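Local coordinates for ATP/GTP-binding site-containing protein A (PDB 6NTR), which functions in the periplasm of Brucella abortus to maintain the integrity of the cell envelope, at residues A[118-129]-A[147-158]. Residues are numbered along the deposited sequence; the frame is centred on the assembly and turned at random.
Sequences LDLKGTQFPTRH and TLFDASEDADRV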
loop_
_atom_site.group_PDB
_atom_site.type_symbol
_atom_site.label_atom_id
_atom_site.label_comp_id
_atom_site.label_asym_id
_atom_site.label_seq_id
_atom_site.Cartn_x
_atom_site.Cartn_y
_atom_site.Cartn_z
ATOM N N LEU A 118 -2.738 7.724 -21.239
ATOM C CA LEU A 118 -2.055 8.821 -20.570
ATOM C C LEU A 118 -0.561 8.588 -20.625
ATOM O O LEU A 118 -0.066 7.593 -20.091
ATOM C CB LEU A 118 -2.521 8.953 -19.128
ATOM C CG LEU A 118 -3.880 9.634 -19.035
ATOM C CD1 LEU A 118 -4.292 9.752 -17.589
ATOM C CD2 LEU A 118 -3.800 10.995 -19.720
ATOM N N ASP A 119 0.146 9.496 -21.279
ATOM C CA ASP A 119 1.589 9.575 -21.124
ATOM C C ASP A 119 1.906 10.288 -19.815
ATOM O O ASP A 119 1.525 11.449 -19.626
ATOM C CB ASP A 119 2.221 10.307 -22.300
ATOM C CG ASP A 119 2.771 9.365 -23.327
ATOM O OD1 ASP A 119 2.997 8.196 -22.954
ATOM O OD2 ASP A 119 3.000 9.781 -24.485
ATOM N N LEU A 120 2.595 9.601 -18.910
ATOM C CA LEU A 120 3.002 10.192 -17.648
ATOM C C LEU A 120 4.517 10.138 -17.509
ATOM O O LEU A 120 5.226 9.554 -18.336
ATOM C CB LEU A 120 2.345 9.482 -16.462
ATOM C CG LEU A 120 0.853 9.622 -16.235
ATOM C CD1 LEU A 120 0.503 9.004 -14.904
ATOM C CD2 LEU A 120 0.493 11.083 -16.271
ATOM N N LYS A 121 5.008 10.752 -16.437
ATOM C CA LYS A 121 6.428 10.803 -16.132
ATOM C C LYS A 121 6.936 9.406 -15.870
ATOM O O LYS A 121 6.276 8.631 -15.211
ATOM C CB LYS A 121 6.639 11.694 -14.901
ATOM C CG LYS A 121 7.979 11.542 -14.196
ATOM C CD LYS A 121 7.958 12.124 -12.788
ATOM C CE LYS A 121 7.243 13.459 -12.741
ATOM N NZ LYS A 121 6.604 13.736 -11.425
ATOM N N GLY A 122 8.114 9.080 -16.370
ATOM C CA GLY A 122 8.663 7.757 -16.169
ATOM C C GLY A 122 8.856 7.491 -14.700
ATOM O O GLY A 122 9.299 8.363 -13.969
ATOM N N THR A 123 8.527 6.283 -14.262
ATOM C CA THR A 123 8.623 5.936 -12.852
ATOM C C THR A 123 8.867 4.468 -12.600
ATOM O O THR A 123 9.454 3.790 -13.411
ATOM C CB THR A 123 7.399 6.434 -12.061
ATOM O OG1 THR A 123 7.617 6.243 -10.666
ATOM C CG2 THR A 123 6.183 5.689 -12.457
ATOM N N GLN A 124 8.447 4.003 -11.436
ATOM C CA GLN A 124 8.576 2.612 -11.037
ATOM C C GLN A 124 7.233 2.116 -10.492
ATOM O O GLN A 124 6.316 2.889 -10.309
ATOM C CB GLN A 124 9.732 2.375 -10.076
ATOM C CG GLN A 124 9.635 3.103 -8.761
ATOM C CD GLN A 124 10.602 2.570 -7.740
ATOM O OE1 GLN A 124 11.260 1.570 -7.958
ATOM N NE2 GLN A 124 10.682 3.237 -6.615
ATOM N N PHE A 125 7.117 0.821 -10.296
ATOM C CA PHE A 125 5.884 0.256 -9.816
ATOM C C PHE A 125 6.075 -0.308 -8.436
ATOM O O PHE A 125 7.173 -0.446 -7.973
ATOM C CB PHE A 125 5.278 -0.735 -10.819
ATOM C CG PHE A 125 4.984 -0.138 -12.160
ATOM C CD1 PHE A 125 4.170 0.931 -12.280
ATOM C CD2 PHE A 125 5.562 -0.635 -13.279
ATOM C CE1 PHE A 125 3.911 1.495 -13.497
ATOM C CE2 PHE A 125 5.310 -0.083 -14.500
ATOM C CZ PHE A 125 4.485 0.987 -14.612
ATOM N N PRO A 126 4.982 -0.729 -7.803
ATOM C CA PRO A 126 5.037 -1.124 -6.401
ATOM C C PRO A 126 6.004 -2.212 -6.024
ATOM O O PRO A 126 6.619 -2.064 -4.983
ATOM C CB PRO A 126 3.615 -1.601 -6.133
ATOM C CG PRO A 126 2.788 -0.771 -7.035
ATOM C CD PRO A 126 3.598 -0.596 -8.279
ATOM N N THR A 127 6.135 -3.283 -6.776
ATOM C CA THR A 127 7.114 -4.255 -6.357
ATOM C C THR A 127 8.545 -3.731 -6.446
ATOM O O THR A 127 9.337 -4.004 -5.572
ATOM C CB THR A 127 6.951 -5.609 -7.029
ATOM O OG1 THR A 127 5.719 -6.177 -6.593
ATOM C CG2 THR A 127 8.065 -6.519 -6.606
ATOM N N ARG A 128 8.873 -3.003 -7.509
ATOM C CA ARG A 128 10.220 -2.477 -7.657
ATOM C C ARG A 128 10.523 -1.483 -6.555
ATOM O O ARG A 128 11.527 -1.593 -5.886
ATOM C CB ARG A 128 10.375 -1.803 -9.008
ATOM C CG ARG A 128 11.753 -1.940 -9.616
ATOM C CD ARG A 128 11.850 -3.212 -10.433
ATOM N NE ARG A 128 12.678 -3.046 -11.616
ATOM C CZ ARG A 128 13.084 -4.044 -12.384
ATOM N NH1 ARG A 128 12.735 -5.284 -12.104
ATOM N NH2 ARG A 128 13.839 -3.797 -13.435
ATOM N N HIS A 129 9.596 -0.561 -6.330
ATOM C CA HIS A 129 9.696 0.412 -5.253
ATOM C C HIS A 129 9.874 -0.264 -3.904
ATOM O O HIS A 129 10.671 0.185 -3.074
ATOM C CB HIS A 129 8.441 1.271 -5.273
ATOM C CG HIS A 129 8.454 2.424 -4.321
ATOM N ND1 HIS A 129 8.452 2.266 -2.953
ATOM C CD2 HIS A 129 8.389 3.759 -4.543
ATOM C CE1 HIS A 129 8.420 3.453 -2.373
ATOM N NE2 HIS A 129 8.377 4.376 -3.315
ATOM N N THR A 147 9.633 8.460 -6.810
ATOM C CA THR A 147 8.277 8.541 -7.331
ATOM C C THR A 147 7.720 7.153 -7.437
ATOM O O THR A 147 8.445 6.186 -7.314
ATOM C CB THR A 147 8.244 9.110 -8.739
ATOM O OG1 THR A 147 9.059 8.299 -9.578
ATOM C CG2 THR A 147 8.759 10.506 -8.743
ATOM N N LEU A 148 6.413 7.057 -7.622
ATOM C CA LEU A 148 5.767 5.766 -7.781
ATOM C C LEU A 148 4.449 5.877 -8.514
ATOM O O LEU A 148 3.809 6.908 -8.470
ATOM C CB LEU A 148 5.505 5.172 -6.408
ATOM C CG LEU A 148 4.663 3.914 -6.327
ATOM C CD1 LEU A 148 5.507 2.732 -6.727
ATOM C CD2 LEU A 148 4.167 3.723 -4.915
ATOM N N PHE A 149 4.040 4.800 -9.170
ATOM C CA PHE A 149 2.739 4.723 -9.817
ATOM C C PHE A 149 2.154 3.491 -9.175
ATOM O O PHE A 149 2.703 2.419 -9.316
ATOM C CB PHE A 149 2.835 4.510 -11.321
ATOM C CG PHE A 149 1.500 4.393 -11.983
ATOM C CD1 PHE A 149 0.680 5.488 -12.092
ATOM C CD2 PHE A 149 1.050 3.187 -12.452
ATOM C CE1 PHE A 149 -0.559 5.390 -12.675
ATOM C CE2 PHE A 149 -0.192 3.076 -13.039
ATOM C CZ PHE A 149 -0.997 4.178 -13.150
ATOM N N ASP A 150 1.059 3.635 -8.452
ATOM C CA ASP A 150 0.479 2.487 -7.780
ATOM C C ASP A 150 -0.941 2.110 -8.229
ATOM O O ASP A 150 -1.495 1.122 -7.789
ATOM C CB ASP A 150 0.550 2.678 -6.269
ATOM C CG ASP A 150 -0.172 3.900 -5.805
ATOM O OD1 ASP A 150 -0.710 4.627 -6.643
ATOM O OD2 ASP A 150 -0.205 4.135 -4.592
ATOM N N ALA A 151 -1.509 2.919 -9.101
ATOM C CA ALA A 151 -2.841 2.667 -9.630
ATOM C C ALA A 151 -3.893 2.703 -8.543
ATOM O O ALA A 151 -4.894 1.993 -8.619
ATOM C CB ALA A 151 -2.911 1.335 -10.371
ATOM N N SER A 152 -3.666 3.512 -7.526
ATOM C CA SER A 152 -4.701 3.760 -6.549
ATOM C C SER A 152 -5.432 5.051 -6.900
ATOM O O SER A 152 -4.989 5.842 -7.735
ATOM C CB SER A 152 -4.108 3.813 -5.152
ATOM O OG SER A 152 -3.211 4.901 -5.047
ATOM N N GLU A 153 -6.580 5.243 -6.251
ATOM C CA GLU A 153 -7.518 6.303 -6.602
ATOM C C GLU A 153 -7.813 6.240 -8.090
ATOM O O GLU A 153 -8.237 5.189 -8.572
ATOM C CB GLU A 153 -6.976 7.650 -6.151
ATOM C CG GLU A 153 -6.766 7.620 -4.647
ATOM C CD GLU A 153 -6.250 8.898 -4.058
ATOM O OE1 GLU A 153 -5.780 9.779 -4.801
ATOM O OE2 GLU A 153 -6.311 9.010 -2.825
ATOM N N ASP A 154 -7.602 7.309 -8.840
ATOM C CA ASP A 154 -7.908 7.285 -10.271
ATOM C C ASP A 154 -6.843 6.712 -11.222
ATOM O O ASP A 154 -7.059 6.617 -12.417
ATOM C CB ASP A 154 -8.407 8.651 -10.741
ATOM C CG ASP A 154 -9.658 9.098 -10.004
ATOM O OD1 ASP A 154 -10.355 8.251 -9.437
ATOM O OD2 ASP A 154 -9.946 10.302 -9.977
ATOM N N ALA A 155 -5.688 6.346 -10.702
ATOM C CA ALA A 155 -4.645 5.768 -11.533
ATOM C C ALA A 155 -4.248 6.679 -12.670
ATOM O O ALA A 155 -3.940 6.219 -13.758
ATOM C CB ALA A 155 -5.088 4.427 -12.076
ATOM N N ASP A 156 -4.254 7.972 -12.404
ATOM C CA ASP A 156 -3.912 8.970 -13.397
ATOM C C ASP A 156 -2.705 9.821 -13.026
ATOM O O ASP A 156 -2.621 10.962 -13.454
ATOM C CB ASP A 156 -5.106 9.883 -13.598
ATOM C CG ASP A 156 -5.784 10.238 -12.301
ATOM O OD1 ASP A 156 -5.350 9.734 -11.247
ATOM O OD2 ASP A 156 -6.748 11.024 -12.329
ATOM N N ARG A 157 -1.787 9.307 -12.223
ATOM C CA ARG A 157 -0.626 10.117 -11.883
ATOM C C ARG A 157 0.549 9.420 -11.231
ATOM O O ARG A 157 0.464 8.278 -10.837
ATOM C CB ARG A 157 -1.040 11.308 -11.039
ATOM C CG ARG A 157 -1.005 11.040 -9.563
ATOM C CD ARG A 157 -2.327 10.495 -9.101
ATOM N NE ARG A 157 -2.501 10.652 -7.674
ATOM C CZ ARG A 157 -2.918 11.770 -7.110
ATOM N NH1 ARG A 157 -3.063 11.840 -5.802
ATOM N NH2 ARG A 157 -3.197 12.813 -7.858
ATOM N N VAL A 158 1.666 10.134 -11.171
ATOM C CA VAL A 158 2.862 9.676 -10.477
ATOM C C VAL A 158 2.931 10.387 -9.137
ATOM O O VAL A 158 2.639 11.589 -9.041
ATOM C CB VAL A 158 4.123 9.936 -11.312
ATOM C CG1 VAL A 158 4.160 11.370 -11.772
ATOM C CG2 VAL A 158 5.338 9.633 -10.496
#
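The hydroxyls of T123 and T147 meet in a hydrogen bond, OG1 of T123 to OG1 of T147 at 2.7 Å, in which either may be the donor. T123 turns its OG1 away from its own backbone N, at chi1 -172°, which carries the oxygen across to T147 and leaves CG2 of T123 3.7 Å from CB of F149. One residue beyond T123 and two beyond T147, the backbone N of F149 donates to O of Q124 at 3.2 Å, with an N-H...O angle of 149°. These two bonds fix the loop that leaves strand 116-121 against the end of strand 143-148.

Apolar groups fill in around them. The F125 and F149 rings meet rim to rim, with planes 71° apart and CE1 of F125 3.5 Å from CD2 of F149; neither lies over the other's face. F125 also stacks on F79. On the helix side, CD1 of L148 reaches the first turn of helix 126-138, lying 3.6 Å from CB of H129, while CD2 of L148 sits over the rim of one imidazole face. The H129 ring is further tied through NE2 to T161. At the strand end, CD1 of L120 presses on the backbone of R157, 3.4 Å from its CA, and the side chains of V158 and K121 cross at about a right angle, CG1 of V158 meeting CB, CD and CE of K121, whose chain is bent at chi3, and NZ at 3.4 Å.

The 147-158 loop is shaped by its own bonds: D150 OD1 accepts from N of S152, from above the carboxylate plane, in an Asx turn, and a type II' turn spans S152 to A155. The whole joins a strand-to-helix connection, with F125 as N-cap residue, to the loop between antiparallel strands 143-148 and 159-165 in the beta-barrel-like fold of the EipB family.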